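Cerato-platanin-like protein (Moniliophthora perniciosa, PDB 3SUL) is a secreted fungal protein of the cerato-platanin family with a double-psi beta-barrel fold, whose precise function is not established. Local coordinates at residues Val42-Gly47 against Ile75-Asp81; Gln65-Ser69 against Leu97-Gln101. Numbering follows the deposited sequence.

Contact 1. Residues Val42-Gly47 against Ile75-Asp81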
ATOM      1  N   VAL A  42      -9.184   6.520   2.254  1.00 13.51           N
ATOM      2  CA  VAL A  42      -9.113   5.083   2.568  1.00 11.94           C
ATOM      3  C   VAL A  42      -8.618   4.976   3.978  1.00 11.43           C
ATOM      4  O   VAL A  42      -7.559   5.517   4.279  1.00 12.33           O
ATOM      5  CB  VAL A  42      -8.156   4.343   1.632  1.00 12.79           C
ATOM      6  CG1 VAL A  42      -8.056   2.851   1.981  1.00 11.60           C
ATOM      7  CG2 VAL A  42      -8.535   4.584   0.211  1.00 14.43           C
ATOM      8  N   PRO A  43      -9.274   4.133   4.780  1.00 12.12           N
ATOM      9  CA  PRO A  43      -8.943   4.030   6.197  1.00 12.77           C
ATOM     10  C   PRO A  43      -7.810   3.032   6.457  1.00 12.35           C
ATOM     11  O   PRO A  43      -7.877   2.141   7.297  1.00 13.24           O
ATOM     12  CB  PRO A  43     -10.284   3.680   6.812  1.00 12.17           C
ATOM     13  CG  PRO A  43     -10.936   2.793   5.769  1.00 14.03           C
ATOM     14  CD  PRO A  43     -10.567   3.533   4.493  1.00 12.30           C
ATOM     15  N   SER A  44      -6.777   3.164   5.632  1.00 13.17           N
ATOM     16  CA  SER A  44      -5.676   2.276   5.676  1.00 13.79           C
ATOM     17  C   SER A  44      -4.539   2.983   5.011  1.00 14.22           C
ATOM     18  O   SER A  44      -4.734   3.852   4.166  1.00 15.52           O
ATOM     19  CB  SER A  44      -6.010   1.012   4.871  1.00 14.52           C
ATOM     20  OG  SER A  44      -4.973   0.089   4.956  1.00 13.49           O
ATOM     21  N   TYR A  45      -3.327   2.523   5.273  1.00 15.29           N
ATOM     22  CA  TYR A  45      -2.233   2.878   4.439  1.00 15.05           C
ATOM     23  C   TYR A  45      -2.555   2.316   3.073  1.00 16.76           C
ATOM     24  O   TYR A  45      -3.180   1.258   2.927  1.00 16.58           O
ATOM     25  CB  TYR A  45      -0.926   2.209   4.894  1.00 16.66           C
ATOM     26  CG  TYR A  45      -0.455   2.610   6.264  1.00 19.48           C
ATOM     27  CD1 TYR A  45      -0.166   3.949   6.549  1.00 21.36           C
ATOM     28  CD2 TYR A  45      -0.202   1.657   7.244  1.00 18.55           C
ATOM     29  CE1 TYR A  45       0.282   4.326   7.815  1.00 20.04           C
ATOM     30  CE2 TYR A  45       0.243   2.022   8.543  1.00 18.66           C
ATOM     31  CZ  TYR A  45       0.503   3.388   8.782  1.00 20.43           C
ATOM     32  OH  TYR A  45       0.985   3.742  10.003  1.00 23.09           O
ATOM     33  N   VAL A  46      -2.097   3.032   2.081  1.00 15.50           N
ATOM     34  CA  VAL A  46      -2.182   2.603   0.684  1.00 15.27           C
ATOM     35  C   VAL A  46      -0.808   2.593   0.068  1.00 17.06           C
ATOM     36  O   VAL A  46       0.123   3.289   0.490  1.00 19.24           O
ATOM     37  CB  VAL A  46      -3.086   3.494  -0.176  1.00 16.49           C
ATOM     38  CG1 VAL A  46      -4.511   3.482   0.369  1.00 14.87           C
ATOM     39  CG2 VAL A  46      -2.495   4.986  -0.195  1.00 17.72           C
ATOM     40  N   GLY A  47      -0.703   1.807  -0.945  1.00 15.13           N
ATOM     41  CA  GLY A  47       0.611   1.514  -1.469  1.00 18.96           C
ATOM     42  C   GLY A  47       0.520   0.929  -2.835  1.00 16.55           C
ATOM     43  O   GLY A  47      -0.523   0.418  -3.329  1.00 18.02           O
ATOM     44  N   ILE A  75       1.687  -3.936   9.599  1.00 15.32           N
ATOM     45  CA  ILE A  75       0.745  -2.960   9.102  1.00 14.71           C
ATOM     46  C   ILE A  75      -0.148  -3.596   8.047  1.00 15.24           C
ATOM     47  O   ILE A  75       0.115  -4.735   7.611  1.00 14.80           O
ATOM     48  CB  ILE A  75       1.435  -1.761   8.486  1.00 15.84           C
ATOM     49  CG1 ILE A  75       2.317  -2.172   7.331  1.00 14.29           C
ATOM     50  CG2 ILE A  75       2.355  -1.070   9.534  1.00 17.69           C
ATOM     51  CD1 ILE A  75       2.772  -1.024   6.386  1.00 17.77           C
ATOM     52  N   HIS A  76      -1.265  -2.904   7.731  1.00 14.47           N
ATOM     53  CA  HIS A  76      -2.109  -3.267   6.614  1.00 13.39           C
ATOM     54  C   HIS A  76      -2.010  -2.229   5.517  1.00 15.38           C
ATOM     55  O   HIS A  76      -2.040  -1.024   5.753  1.00 15.32           O
ATOM     56  CB  HIS A  76      -3.522  -3.446   7.081  1.00 14.49           C
ATOM     57  CG  HIS A  76      -3.689  -4.643   7.956  1.00 16.71           C
ATOM     58  ND1 HIS A  76      -3.484  -4.608   9.324  1.00 17.42           N
ATOM     59  CD2 HIS A  76      -4.049  -5.916   7.656  1.00 21.73           C
ATOM     60  CE1 HIS A  76      -3.712  -5.818   9.819  1.00 19.55           C
ATOM     61  NE2 HIS A  76      -4.041  -6.633   8.825  1.00 20.28           N
ATOM     62  N   VAL A  77      -1.809  -2.688   4.315  1.00 14.17           N
ATOM     63  CA  VAL A  77      -1.696  -1.802   3.164  1.00 15.35           C
ATOM     64  C   VAL A  77      -2.696  -2.213   2.109  1.00 13.58           C
ATOM     65  O   VAL A  77      -2.852  -3.396   1.789  1.00 14.00           O
ATOM     66  CB  VAL A  77      -0.214  -1.809   2.643  1.00 15.39           C
ATOM     67  CG1 VAL A  77      -0.117  -0.979   1.362  1.00 18.60           C
ATOM     68  CG2 VAL A  77       0.686  -1.244   3.772  1.00 15.83           C
ATOM     69  N   VAL A  78      -3.370  -1.218   1.529  1.00 13.52           N
ATOM     70  CA  VAL A  78      -4.286  -1.470   0.418  1.00 11.67           C
ATOM     71  C   VAL A  78      -3.490  -1.193  -0.832  1.00 13.12           C
ATOM     72  O   VAL A  78      -2.890  -0.102  -0.989  1.00 14.14           O
ATOM     73  CB  VAL A  78      -5.457  -0.543   0.429  1.00 13.62           C
ATOM     74  CG1 VAL A  78      -6.373  -0.809  -0.809  1.00 11.33           C
ATOM     75  CG2 VAL A  78      -6.224  -0.832   1.669  1.00 11.81           C
ATOM     76  N   GLY A  79      -3.488  -2.188  -1.694  1.00 12.64           N
ATOM     77  CA  GLY A  79      -2.717  -2.086  -2.987  1.00 14.14           C
ATOM     78  C   GLY A  79      -3.553  -1.191  -3.905  1.00 14.12           C
ATOM     79  O   GLY A  79      -4.735  -1.430  -4.116  1.00 15.70           O
ATOM     80  N   VAL A  80      -2.942  -0.109  -4.418  1.00 14.60           N
ATOM     81  CA  VAL A  80      -3.726   0.796  -5.253  1.00 16.10           C
ATOM     82  C   VAL A  80      -2.949   1.188  -6.481  1.00 16.86           C
ATOM     83  O   VAL A  80      -3.457   1.941  -7.281  1.00 16.04           O
ATOM     84  CB  VAL A  80      -4.107   2.088  -4.514  1.00 13.98           C
ATOM     85  CG1 VAL A  80      -4.879   1.767  -3.250  1.00 14.81           C
ATOM     86  CG2 VAL A  80      -2.876   2.900  -4.136  1.00 14.74           C
ATOM     87  N   ASP A  81      -1.697   0.741  -6.586  1.00 17.89           N
ATOM     88  CA  ASP A  81      -0.909   1.149  -7.742  1.00 17.52           C
ATOM     89  C   ASP A  81       0.113   0.060  -8.106  1.00 19.65           C
ATOM     90  O   ASP A  81       0.366  -0.857  -7.371  1.00 19.24           O
ATOM     91  CB  ASP A  81      -0.227   2.511  -7.524  1.00 17.62           C
ATOM     92  CG  ASP A  81       0.112   3.185  -8.848  1.00 19.15           C
ATOM     93  OD1 ASP A  81      -0.340   2.653  -9.895  1.00 16.72           O
ATOM     94  OD2 ASP A  81       0.798   4.199  -8.806  1.00 21.65           O
TER
HETATM   95  O   HOH W   1      -3.415   0.550   7.590  1.00 15.15           O
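Backbone hydrogen bonds hold these two parallel strands together. Val78 N donates to Tyr45 O (2.8 Å), Gly47 N to Val78 O (2.9 Å) and Val80 N to Gly47 O (2.7 Å), so Val46 pairs with Val78 and Gly47 with Gly79. A weak bond from Asp81 N to Gly47 O (3.5 Å) follows where the chain turns its corner. CA-H...O contacts fill in between, such as Val46 CA to Val78 O at 3.3 Å.

Before Val46 a water joins the two segments, accepting from Tyr45 N (3.0 Å) and donating to His76 O (2.8 Å), while Ser44 OG donates to Tyr45 O (2.9 Å), an acceptor already used by Val78 N.

Apolar contacts line both faces. On one, Val46 CG1 meets Val78 CB (4.1 Å) and Val46 CB meets Val80 CG1 (4.0 Å). On the other, Tyr45 CB rests on Val77 CG2 (4.0 Å) and Tyr45 CE2 on Ile75 CG2 (3.9 Å), while the tyrosine hydroxyl bonds to Asp96 of helix 91-98. Gly47 leaves room for Val77: a CB there would clash with Val77 CG1.

The axes of the short segments 45-47 and 75-80 approach to 4.3 Å at 44°, a marked twist. Such a buried, strongly twisted parallel pair inside a mixed, closed sheet fits the double-psi beta-barrel of cerato-platanins.

Contact 2. Residues Gln65-Ser69 against Leu97-Gln101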
ATOM      1  N   GLN A  65      -1.396  -7.780   4.754  1.00 13.25           N
ATOM      2  CA  GLN A  65      -0.913  -7.623   6.095  1.00 14.83           C
ATOM      3  C   GLN A  65       0.576  -7.801   5.929  1.00 15.20           C
ATOM      4  O   GLN A  65       1.032  -8.846   5.437  1.00 17.58           O
ATOM      5  CB  GLN A  65      -1.618  -8.683   6.920  1.00 15.99           C
ATOM      6  CG  GLN A  65      -1.097  -8.807   8.264  1.00 19.36           C
ATOM      7  CD  GLN A  65      -1.376 -10.209   8.832  1.00 22.37           C
ATOM      8  OE1 GLN A  65      -2.507 -10.545   9.096  1.00 26.36           O
ATOM      9  NE2 GLN A  65      -0.335 -11.030   8.955  1.00 27.92           N
ATOM     10  N   ILE A  66       1.355  -6.768   6.321  1.00 16.41           N
ATOM     11  CA  ILE A  66       2.806  -6.719   6.058  1.00 16.05           C
ATOM     12  C   ILE A  66       3.549  -6.612   7.361  1.00 17.13           C
ATOM     13  O   ILE A  66       3.259  -5.741   8.163  1.00 16.72           O
ATOM     14  CB  ILE A  66       3.194  -5.517   5.266  1.00 16.85           C
ATOM     15  CG1 ILE A  66       2.345  -5.416   3.998  1.00 17.90           C
ATOM     16  CG2 ILE A  66       4.750  -5.489   5.072  1.00 14.98           C
ATOM     17  CD1 ILE A  66       2.749  -4.278   3.053  1.00 16.82           C
ATOM     18  N   THR A  67       4.556  -7.459   7.536  1.00 17.81           N
ATOM     19  CA  THR A  67       5.336  -7.522   8.772  1.00 18.70           C
ATOM     20  C   THR A  67       6.838  -7.368   8.507  1.00 17.67           C
ATOM     21  O   THR A  67       7.332  -7.862   7.547  1.00 19.85           O
ATOM     22  CB  THR A  67       5.046  -8.851   9.542  1.00 17.97           C
ATOM     23  OG1 THR A  67       3.630  -9.019   9.726  1.00 16.33           O
ATOM     24  CG2 THR A  67       5.836  -8.905  10.862  1.00 20.36           C
ATOM     25  N   TRP A  68       7.506  -6.606   9.358  1.00 18.82           N
ATOM     26  CA  TRP A  68       8.924  -6.472   9.280  1.00 20.68           C
ATOM     27  C   TRP A  68       9.545  -7.190  10.429  1.00 19.16           C
ATOM     28  O   TRP A  68       9.264  -6.842  11.592  1.00 21.60           O
ATOM     29  CB  TRP A  68       9.318  -5.013   9.419  1.00 21.88           C
ATOM     30  CG  TRP A  68      10.750  -4.812   9.103  1.00 23.04           C
ATOM     31  CD1 TRP A  68      11.409  -5.388   8.093  1.00 23.83           C
ATOM     32  CD2 TRP A  68      11.695  -4.013   9.816  1.00 26.03           C
ATOM     33  NE1 TRP A  68      12.704  -4.981   8.089  1.00 27.06           N
ATOM     34  CE2 TRP A  68      12.914  -4.141   9.147  1.00 27.86           C
ATOM     35  CE3 TRP A  68      11.629  -3.210  10.959  1.00 27.78           C
ATOM     36  CZ2 TRP A  68      14.074  -3.487   9.566  1.00 25.84           C
ATOM     37  CZ3 TRP A  68      12.786  -2.552  11.383  1.00 30.70           C
ATOM     38  CH2 TRP A  68      13.990  -2.710  10.691  1.00 30.94           C
ATOM     39  N   SER A  69      10.393  -8.149  10.080  1.00 20.09           N
ATOM     40  CA  SER A  69      11.173  -8.876  11.100  1.00 22.91           C
ATOM     41  C   SER A  69      12.040  -8.013  12.002  1.00 23.68           C
ATOM     42  O   SER A  69      12.352  -8.447  13.118  1.00 22.58           O
ATOM     43  CB  SER A  69      12.055  -9.928  10.451  1.00 23.44           C
ATOM     44  OG  SER A  69      11.281 -10.965   9.935  1.00 24.34           O
ATOM     45  N   LEU A  97       6.243   0.481  10.468  1.00 23.54           N
ATOM     46  CA  LEU A  97       6.862  -0.825  10.376  1.00 26.95           C
ATOM     47  C   LEU A  97       8.190  -0.833  11.086  1.00 27.45           C
ATOM     48  O   LEU A  97       8.474  -1.813  11.767  1.00 27.97           O
ATOM     49  CB  LEU A  97       7.086  -1.230   8.929  1.00 26.50           C
ATOM     50  CG  LEU A  97       6.035  -2.047   8.183  1.00 29.75           C
ATOM     51  CD1 LEU A  97       6.424  -2.319   6.733  1.00 26.57           C
ATOM     52  CD2 LEU A  97       5.700  -3.389   8.884  1.00 24.24           C
ATOM     53  N   THR A  98       8.973   0.264  10.963  1.00 27.70           N
ATOM     54  CA  THR A  98      10.364   0.284  11.436  1.00 27.63           C
ATOM     55  C   THR A  98      10.612   1.087  12.695  1.00 28.28           C
ATOM     56  O   THR A  98      11.742   1.240  13.087  1.00 28.10           O
ATOM     57  CB  THR A  98      11.289   0.782  10.391  1.00 26.48           C
ATOM     58  OG1 THR A  98      10.930   2.129  10.053  1.00 25.92           O
ATOM     59  CG2 THR A  98      11.076  -0.067   9.151  1.00 27.90           C
ATOM     60  N   ASN A  99       9.548   1.519  13.364  1.00 28.53           N
ATOM     61  CA  ASN A  99       9.689   2.321  14.554  1.00 29.15           C
ATOM     62  C   ASN A  99      10.588   3.541  14.262  1.00 29.14           C
ATOM     63  O   ASN A  99      11.599   3.817  14.948  1.00 29.26           O
ATOM     64  CB  ASN A  99      10.103   1.448  15.738  1.00 29.96           C
ATOM     65  CG  ASN A  99       8.877   0.800  16.431  1.00 28.07           C
ATOM     66  OD1 ASN A  99       7.751   1.328  16.373  1.00 28.38           O
ATOM     67  ND2 ASN A  99       9.103  -0.344  17.090  1.00 27.13           N
ATOM     68  N   GLY A 100      10.213   4.191  13.158  1.00 28.54           N
ATOM     69  CA  GLY A 100      10.700   5.500  12.754  1.00 28.76           C
ATOM     70  C   GLY A 100      12.013   5.455  12.004  1.00 29.24           C
ATOM     71  O   GLY A 100      12.839   6.356  12.187  1.00 29.90           O
ATOM     72  N   GLN A 101      12.248   4.423  11.188  1.00 28.39           N
ATOM     73  CA  GLN A 101      13.544   4.271  10.492  1.00 28.93           C
ATOM     74  C   GLN A 101      13.312   4.169   9.019  1.00 27.23           C
ATOM     75  O   GLN A 101      14.082   3.590   8.260  1.00 28.00           O
ATOM     76  CB  GLN A 101      14.296   3.014  10.943  1.00 27.45           C
ATOM     77  CG  GLN A 101      14.512   2.976  12.407  1.00 30.26           C
ATOM     78  CD  GLN A 101      15.278   1.758  12.785  1.00 32.00           C
ATOM     79  OE1 GLN A 101      14.708   0.644  12.921  1.00 36.79           O
ATOM     80  NE2 GLN A 101      16.589   1.929  12.920  1.00 26.36           N
TER
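Trp68 lays the six-membered ring of its indole over the methyl group of Thr98: CG2 of Thr98 lies 3.9 Å from the ring centroid and 21° off the normal, a CH-pi contact over the face. At the ring's edge, Trp68 CE3 comes within 3.5 Å of Leu97 O, which also accepts a hydrogen bond from the Thr71 hydroxyl.

Leu97 fills the space beside the tryptophan. Leu97 CD2 touches Trp68 CB at 4.0 Å and Ile66 O at 3.5 Å, and Leu97 CD1 meets Ile66 CG2 at 4.0 Å. Ile66 and Trp68, two residues apart on the strand, both point toward the helix end, so leucine can touch both; Thr67 between them points away, and its hydroxyl bonds to Thr74. With no hydrogen bond between the segments, the join is one of apolar and CH-pi contacts, and Ile108 of strand 107-115 touches both Trp68 and Thr98.

The helix gives out around here. Asn99, first to leave helical phi/psi, marks a Schellman motif with positive phi, Gly100 also has positive phi, and Thr98 OG1 accepts from Gln101 N at 2.9 Å in an ST motif while bonding to Met94 O. Gln101 then stands at the N-cap of the next helix, 102-105. The arrangement is a capped helix C terminus packed on side chains late in barrel strand 63-68, an alpha-on-beta contact covering this part of the double-psi beta-barrel.

How the contacts relate
After strand 4-8 and a long, largely irregular run, the chain reaches strand 45-49, passes through strand 63-68 and turns back as strand 73-80, where contact 1 closes its loop by pairing 45-49 with 73-80. Strand 63-68, inside that loop, opens contact 2, which closes at the end of helix 91-98, beyond strand 87-89, so the two loops cross. The centres are 14 Å apart, yet they meet directly: strands 73-80 and 63-68 are antiparallel neighbours, with Ile75 O and Ile66 N probably hydrogen-bonded at 2.7 Å, and Ile75 CG1 packs on Leu97 CG at 3.8 Å. Together they tie the helix to three consecutive strands of the barrel sheet.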